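Local coordinates for pyridine nucleotide-disulfide oxidoreductase-like protein (Myceliophthora thermophila, PDB 5MQ6) that catalyses the NADPH- and oxygen-dependent Baeyer-Villiger oxidation of ketones, above all bulky polycyclic ones, to esters or lactones with the help of bound FAD, at residues L197-G202 with L212-R217; T549-Q554 with E639-G644; M584-W589 with L626-A631. All blocks are in the same frame, centred on the assembly; numbering follows the deposited sequence.

Contact 1: residues L197-G202 with L212-R217; sequences LEVTEG and LKLQAR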
# COMPACT_ATOMS: atom_id res chain seq x y z
N LEU A 197 11.08 -22.10 -4.78
CA LEU A 197 10.19 -21.55 -3.81
C LEU A 197 9.59 -22.66 -2.95
O LEU A 197 9.13 -23.65 -3.51
CB LEU A 197 9.07 -20.82 -4.51
CG LEU A 197 9.37 -19.42 -5.11
CD1 LEU A 197 10.28 -19.51 -6.31
CD2 LEU A 197 8.06 -18.71 -5.43
N GLU A 198 9.58 -22.45 -1.63
CA GLU A 198 8.83 -23.28 -0.72
C GLU A 198 7.53 -22.64 -0.43
O GLU A 198 7.51 -21.54 0.14
CB GLU A 198 9.49 -23.40 0.62
CG GLU A 198 10.75 -24.15 0.59
CD GLU A 198 11.48 -24.11 1.92
OE1 GLU A 198 10.94 -23.57 2.98
OE2 GLU A 198 12.62 -24.65 1.88
N VAL A 199 6.46 -23.38 -0.69
CA VAL A 199 5.11 -22.88 -0.73
C VAL A 199 4.20 -23.87 0.04
O VAL A 199 4.33 -25.11 -0.10
CB VAL A 199 4.65 -22.82 -2.18
CG1 VAL A 199 3.24 -22.48 -2.21
CG2 VAL A 199 5.47 -21.83 -3.04
N THR A 200 3.27 -23.34 0.80
CA THR A 200 2.21 -24.13 1.47
C THR A 200 0.86 -23.74 0.94
O THR A 200 0.47 -22.57 1.08
CB THR A 200 2.20 -23.86 2.98
OG1 THR A 200 3.46 -24.14 3.48
CG2 THR A 200 1.26 -24.82 3.71
N GLU A 201 0.18 -24.67 0.29
CA GLU A 201 -1.15 -24.44 -0.27
C GLU A 201 -2.23 -24.97 0.68
O GLU A 201 -2.34 -26.20 0.85
CB GLU A 201 -1.27 -25.11 -1.62
CG GLU A 201 -2.58 -24.98 -2.32
CD GLU A 201 -2.95 -26.06 -3.34
OE1 GLU A 201 -2.24 -27.05 -3.43
OE2 GLU A 201 -4.00 -25.87 -4.05
N GLY A 202 -3.04 -24.04 1.21
CA GLY A 202 -4.30 -24.33 1.87
C GLY A 202 -5.26 -25.08 1.02
O GLY A 202 -5.39 -24.80 -0.16
N LEU A 212 4.65 -27.56 -1.28
CA LEU A 212 5.13 -27.54 -2.66
C LEU A 212 6.49 -26.87 -2.78
O LEU A 212 6.75 -25.88 -2.04
CB LEU A 212 4.14 -26.90 -3.62
CG LEU A 212 2.74 -27.48 -3.60
CD1 LEU A 212 1.81 -26.41 -4.17
CD2 LEU A 212 2.62 -28.71 -4.46
N LYS A 213 7.33 -27.47 -3.64
CA LYS A 213 8.56 -26.90 -4.10
C LYS A 213 8.43 -26.57 -5.57
O LYS A 213 8.18 -27.46 -6.39
CB LYS A 213 9.71 -27.81 -3.87
CG LYS A 213 11.05 -27.18 -4.28
CD LYS A 213 12.23 -28.03 -3.84
CE LYS A 213 13.39 -27.81 -4.74
NZ LYS A 213 14.59 -28.39 -4.12
N LEU A 214 8.59 -25.28 -5.91
CA LEU A 214 8.35 -24.85 -7.28
C LEU A 214 9.58 -24.17 -7.75
O LEU A 214 10.18 -23.46 -6.97
CB LEU A 214 7.19 -23.91 -7.37
CG LEU A 214 5.91 -24.38 -6.76
CD1 LEU A 214 4.85 -23.31 -6.68
CD2 LEU A 214 5.36 -25.55 -7.56
N GLN A 215 9.96 -24.41 -9.00
CA GLN A 215 11.14 -23.78 -9.54
C GLN A 215 10.90 -22.85 -10.70
O GLN A 215 9.95 -23.01 -11.44
CB GLN A 215 12.16 -24.82 -9.92
CG GLN A 215 12.69 -25.61 -8.71
CD GLN A 215 13.79 -26.55 -9.11
OE1 GLN A 215 13.59 -27.49 -9.89
NE2 GLN A 215 14.97 -26.28 -8.61
N ALA A 216 11.75 -21.86 -10.84
CA ALA A 216 11.63 -20.90 -11.94
C ALA A 216 12.94 -20.32 -12.35
O ALA A 216 13.80 -20.17 -11.51
CB ALA A 216 10.69 -19.75 -11.54
N ARG A 217 13.03 -19.81 -13.57
CA ARG A 217 14.27 -19.10 -14.01
C ARG A 217 14.32 -17.71 -13.42
O ARG A 217 15.34 -17.25 -13.04
CB ARG A 217 14.25 -18.98 -15.57
CG ARG A 217 14.32 -20.36 -16.23
CD ARG A 217 14.31 -20.10 -17.73
NE ARG A 217 14.40 -21.27 -18.49
CZ ARG A 217 14.34 -21.34 -19.80
NH1 ARG A 217 14.27 -20.25 -20.54
NH2 ARG A 217 14.46 -22.53 -20.36
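Leu197 and Leu214 exchange two backbone hydrogen bonds, Leu197 N to Leu214 O at 2.7 Å and Leu214 N back to Leu197 O at 3.0 Å. Val199 and Leu212 form a second such pair, with Leu212 N donating to Val199 O at 2.7 Å and Val199 N to Leu212 O at 2.9 Å. Strands 194-201 and 210-216 are the arms of an antiparallel beta hairpin, part of the mixed sheet that also holds strand 181-189, with FAD-binding Val183 beside Leu197. Between the two hydrogen-bonded pairs sits a non-hydrogen-bonded one, Glu198 with Lys213, where Lys213 CA directs its hydrogen at Leu197 O. The long, charged side chains of Glu198 and Lys213 suit their exposed positions on one face. The other face is apolar, carrying Leu197, Val199, Leu212 and Leu214, and it packs on Ile82 and Leu178. Farther along, the buried Glu201 forms salt bridges with Arg210 and Arg203, and Glu201 OE1 lies 4.2 Å from Leu212 CD1. Val199, branched at CB, fits the extended backbone: its CG1 is anti to the backbone N (chi1 173°), while Val199 CG2 lies beside that N and meets Leu214 CD1 at 4.0 Å, the side chains crossing at about a right angle.

Contact 2: residues T549-Q554 with E639-G644; sequences TEHIVQ and EYRADG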
# COMPACT_ATOMS: atom_id res chain seq x y z
N THR A 549 6.75 -2.21 -13.16
CA THR A 549 6.57 -3.43 -13.92
C THR A 549 7.08 -3.30 -15.36
O THR A 549 7.79 -4.22 -15.84
CB THR A 549 5.11 -3.99 -13.89
OG1 THR A 549 4.25 -3.09 -14.51
CG2 THR A 549 4.65 -4.38 -12.42
N GLU A 550 6.82 -2.14 -15.99
CA GLU A 550 7.37 -1.85 -17.33
C GLU A 550 8.90 -1.87 -17.34
O GLU A 550 9.50 -2.45 -18.25
CB GLU A 550 6.97 -0.50 -17.82
CG GLU A 550 7.54 -0.17 -19.22
CD GLU A 550 7.10 1.18 -19.69
OE1 GLU A 550 7.43 2.21 -19.06
OE2 GLU A 550 6.42 1.24 -20.70
N HIS A 551 9.55 -1.21 -16.37
CA HIS A 551 10.99 -1.26 -16.38
C HIS A 551 11.53 -2.69 -16.24
O HIS A 551 12.45 -3.08 -16.96
CB HIS A 551 11.49 -0.42 -15.19
CG HIS A 551 12.96 -0.30 -15.13
ND1 HIS A 551 13.72 0.23 -16.16
CD2 HIS A 551 13.83 -0.67 -14.17
CE1 HIS A 551 14.99 0.18 -15.83
NE2 HIS A 551 15.08 -0.37 -14.63
N ILE A 552 11.00 -3.44 -15.26
CA ILE A 552 11.48 -4.79 -14.99
C ILE A 552 11.34 -5.64 -16.27
O ILE A 552 12.28 -6.33 -16.70
CB ILE A 552 10.73 -5.39 -13.78
CG1 ILE A 552 11.19 -4.64 -12.51
CG2 ILE A 552 11.02 -6.89 -13.66
CD1 ILE A 552 10.38 -4.89 -11.25
N VAL A 553 10.16 -5.61 -16.89
CA VAL A 553 9.85 -6.49 -18.05
C VAL A 553 10.71 -6.07 -19.24
O VAL A 553 11.24 -6.93 -20.03
CB VAL A 553 8.33 -6.54 -18.38
CG1 VAL A 553 8.11 -7.24 -19.70
CG2 VAL A 553 7.59 -7.31 -17.25
N GLN A 554 10.93 -4.74 -19.38
CA GLN A 554 11.77 -4.29 -20.46
C GLN A 554 13.28 -4.65 -20.28
O GLN A 554 13.95 -4.97 -21.26
CB GLN A 554 11.57 -2.79 -20.73
CG GLN A 554 10.20 -2.51 -21.28
CD GLN A 554 9.97 -3.16 -22.64
OE1 GLN A 554 10.82 -3.08 -23.51
NE2 GLN A 554 8.87 -3.80 -22.82
N GLU A 639 15.55 6.72 -20.18
CA GLU A 639 16.87 6.98 -20.77
C GLU A 639 17.85 5.81 -20.56
O GLU A 639 18.65 5.48 -21.44
CB GLU A 639 17.46 8.28 -20.25
CG GLU A 639 16.58 9.46 -20.69
CD GLU A 639 16.95 10.77 -19.98
OE1 GLU A 639 17.74 10.78 -19.01
OE2 GLU A 639 16.44 11.81 -20.42
N TYR A 640 17.75 5.19 -19.40
CA TYR A 640 18.61 4.07 -19.08
C TYR A 640 18.43 2.84 -20.04
O TYR A 640 19.41 2.14 -20.41
CB TYR A 640 18.44 3.71 -17.62
CG TYR A 640 19.13 2.40 -17.24
CD1 TYR A 640 18.50 1.19 -17.42
CD2 TYR A 640 20.38 2.41 -16.74
CE1 TYR A 640 19.11 -0.01 -17.10
CE2 TYR A 640 21.04 1.24 -16.36
CZ TYR A 640 20.39 0.02 -16.56
OH TYR A 640 21.04 -1.11 -16.25
N ARG A 641 17.19 2.62 -20.45
CA ARG A 641 16.86 1.47 -21.24
C ARG A 641 17.13 1.71 -22.71
O ARG A 641 17.21 0.78 -23.48
CB ARG A 641 15.39 1.15 -21.06
CG ARG A 641 15.00 0.62 -19.67
CD ARG A 641 13.66 -0.09 -19.73
NE ARG A 641 12.56 0.75 -20.20
CZ ARG A 641 11.83 1.59 -19.44
NH1 ARG A 641 10.85 2.26 -19.97
NH2 ARG A 641 12.00 1.72 -18.15
N ALA A 642 17.22 2.96 -23.08
CA ALA A 642 17.18 3.30 -24.48
C ALA A 642 18.22 2.57 -25.35
O ALA A 642 17.88 2.18 -26.47
CB ALA A 642 17.34 4.80 -24.67
N ASP A 643 19.45 2.30 -24.88
CA ASP A 643 20.35 1.73 -25.84
C ASP A 643 20.64 0.23 -25.71
O ASP A 643 21.55 -0.26 -26.39
CB ASP A 643 21.62 2.55 -25.86
CG ASP A 643 22.43 2.36 -24.67
OD1 ASP A 643 22.13 1.63 -23.70
OD2 ASP A 643 23.41 3.05 -24.71
N GLY A 644 19.88 -0.46 -24.84
CA GLY A 644 20.04 -1.87 -24.60
C GLY A 644 21.30 -2.24 -23.86
O GLY A 644 21.55 -3.48 -23.67
O HOH W 1 9.06 2.40 -16.89
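The His551 ring meets Arg641 and Tyr640 with its edge: Arg641 NH2 and Tyr640 CD1 both lie near the imidazole plane. The guanidinium of Arg641 has Glu550 CG over one face and receives His551 ND1 at its own edge, the two planes being turned 56° apart. Arg641 NH2 donates to His551 ND1 at 3.0 Å, and the bond is fairly straight (160° at the hydrogen). These residues join helix 541-562 to the last part of helix 630-641. The Arg641 chain bends at chi3 (-59°), which sets NE against Gln554. There the aliphatic part of the glutamine does the work, its CB lying 3.6 Å from Arg641 CD. Glu550 OE1 and Arg641 NH1 form a long salt bridge of 3.5 Å, reinforced by a water that donates to Glu550 OE1 at 2.7 Å and accepts from Arg641 NH2. Arg330 is a second cationic partner of Glu550, and His517 meets the rings of both His551 and Tyr640. Because ND1 of His551 acts as acceptor for a cationic donor, the imidazole is probably neutral here, with its proton on NE2, and the nearby arginine would disfavour a second one.

Contact 3: residues M584-W589 with L626-A631; sequences MKHAGW and LSQGMA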
# COMPACT_ATOMS: atom_id res chain seq x y z
N MET A 584 21.47 8.35 -1.05
CA MET A 584 21.97 9.10 0.12
C MET A 584 21.99 10.60 -0.16
O MET A 584 21.59 11.41 0.70
CB MET A 584 23.37 8.69 0.46
CG MET A 584 23.49 7.32 1.08
SD MET A 584 25.27 6.97 1.35
CE MET A 584 25.28 5.22 1.49
N LYS A 585 22.36 10.95 -1.40
CA LYS A 585 22.37 12.36 -1.82
C LYS A 585 20.98 13.05 -1.70
O LYS A 585 20.87 14.28 -1.61
CB LYS A 585 22.90 12.37 -3.22
CG LYS A 585 23.09 13.72 -3.81
CD LYS A 585 23.89 13.61 -5.08
CE LYS A 585 23.01 13.49 -6.26
NZ LYS A 585 23.90 13.17 -7.41
N HIS A 586 19.91 12.25 -1.76
CA HIS A 586 18.55 12.77 -1.72
C HIS A 586 17.88 12.81 -0.34
O HIS A 586 16.73 13.27 -0.24
CB HIS A 586 17.69 11.92 -2.67
CG HIS A 586 17.99 12.14 -4.11
ND1 HIS A 586 17.27 13.00 -4.88
CD2 HIS A 586 18.96 11.63 -4.91
CE1 HIS A 586 17.75 12.98 -6.12
NE2 HIS A 586 18.81 12.20 -6.15
N ALA A 587 18.60 12.35 0.71
CA ALA A 587 18.04 12.08 2.04
C ALA A 587 17.56 13.35 2.76
O ALA A 587 16.58 13.32 3.49
CB ALA A 587 19.06 11.30 2.89
N GLY A 588 18.22 14.46 2.50
CA GLY A 588 17.83 15.76 3.07
C GLY A 588 16.38 16.13 2.78
O GLY A 588 15.73 16.68 3.64
N TRP A 589 15.87 15.78 1.61
CA TRP A 589 14.45 15.99 1.32
C TRP A 589 13.57 15.42 2.44
O TRP A 589 12.62 16.06 2.88
CB TRP A 589 14.03 15.40 -0.04
CG TRP A 589 12.72 15.90 -0.43
CD1 TRP A 589 11.52 15.39 -0.07
CD2 TRP A 589 12.44 17.03 -1.23
NE1 TRP A 589 10.49 16.15 -0.61
CE2 TRP A 589 11.03 17.17 -1.31
CE3 TRP A 589 13.26 17.97 -1.89
CZ2 TRP A 589 10.40 18.21 -2.01
CZ3 TRP A 589 12.66 18.99 -2.59
CH2 TRP A 589 11.23 19.12 -2.63
N LEU A 626 14.60 8.66 -4.12
CA LEU A 626 14.94 9.84 -4.84
C LEU A 626 13.95 10.92 -4.35
O LEU A 626 12.92 10.59 -3.79
CB LEU A 626 14.74 9.56 -6.29
CG LEU A 626 15.55 8.47 -6.94
CD1 LEU A 626 15.03 8.31 -8.34
CD2 LEU A 626 17.00 8.89 -7.03
N SER A 627 14.29 12.20 -4.52
CA SER A 627 13.53 13.31 -3.97
C SER A 627 12.81 14.12 -5.07
O SER A 627 12.26 15.20 -4.76
CB SER A 627 14.44 14.23 -3.15
OG SER A 627 15.41 14.84 -3.98
N GLN A 628 12.83 13.64 -6.32
CA GLN A 628 12.40 14.44 -7.42
C GLN A 628 11.08 14.10 -8.08
O GLN A 628 10.71 14.74 -9.07
CB GLN A 628 13.49 14.50 -8.45
CG GLN A 628 14.85 14.99 -7.91
CD GLN A 628 14.87 16.46 -7.55
OE1 GLN A 628 14.91 17.28 -8.43
NE2 GLN A 628 14.86 16.80 -6.25
N GLY A 629 10.38 13.13 -7.50
CA GLY A 629 9.10 12.59 -7.99
C GLY A 629 9.06 11.54 -9.08
O GLY A 629 10.07 11.28 -9.82
N MET A 630 7.88 10.95 -9.21
CA MET A 630 7.71 9.79 -10.11
C MET A 630 8.08 10.11 -11.58
O MET A 630 8.77 9.33 -12.26
CB MET A 630 6.32 9.16 -9.99
CG MET A 630 6.17 7.92 -10.88
SD MET A 630 7.20 6.50 -10.33
CE MET A 630 6.90 6.37 -8.64
N ALA A 631 7.68 11.27 -12.10
CA ALA A 631 7.93 11.55 -13.52
C ALA A 631 9.42 11.54 -13.81
O ALA A 631 9.87 11.03 -14.85
CB ALA A 631 7.37 12.96 -13.95
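His586 and Ser627 meet through a side-chain hydrogen bond, His586 ND1 to Ser627 OG at 2.8 Å. Ser627 has OG in the crowded position between its backbone N and carbonyl carbon (chi1 64°), and there a second bond reaches it: Gln628 NE2 donates to the same oxygen at 3.0 Å. The glutamine chain bends at chi2 (-70°), which turns CD back, and Gln628 NE2 also binds Gly372 O. With CG anti to its carbonyl carbon (chi1 -71°), His586 has its ring beside Ser627. Over one face of this imidazole lies Leu626 CD2, 4.1 Å from the ring centroid and displaced toward the rim, a CH-pi contact; His586 NE2 is hydrogen-bonded to Glu582, so both ring nitrogens are engaged. A small serine suits the tight fit with Trp589, whose CB is 3.3 Å from Ser627 CB. Ser627 O stands 4.0 Å above the Trp589 ring, while Trp589 NE1 is held by Ser363 O. Remote from the FAD and NADPH sites, the arrangement is a tertiary connection between two helix ends: the chain leaving helix 573-585 is tied by side chains to the segment that leads through Gly629, at the N-cap, where positive phi favours glycine, into helix 630-641.

Contacts 2 and 3 are neighbours, with centres 21 Å apart and nearest atoms about 9 Å apart, and both draw on helix 630-641: residues 626-631 lead into its start and residues 639-644 include its last part and the turn that follows. Along the chain, contact 3 is nested inside the loop that contact 2 closes. Met630, at the start of that helix, also touches Phe543, so helix 541-562 is met near both ends of helix 630-641. Contact 1 comes earlier and touches neither, its nearest atoms about 11 Å from those of contact 2 and about 25 Å from those of contact 3. The Val199 side chain of contact 1 is about 7 Å from FAD, and the Glu550 side chain of contact 2 about 11 Å from FAD-binding Gly89.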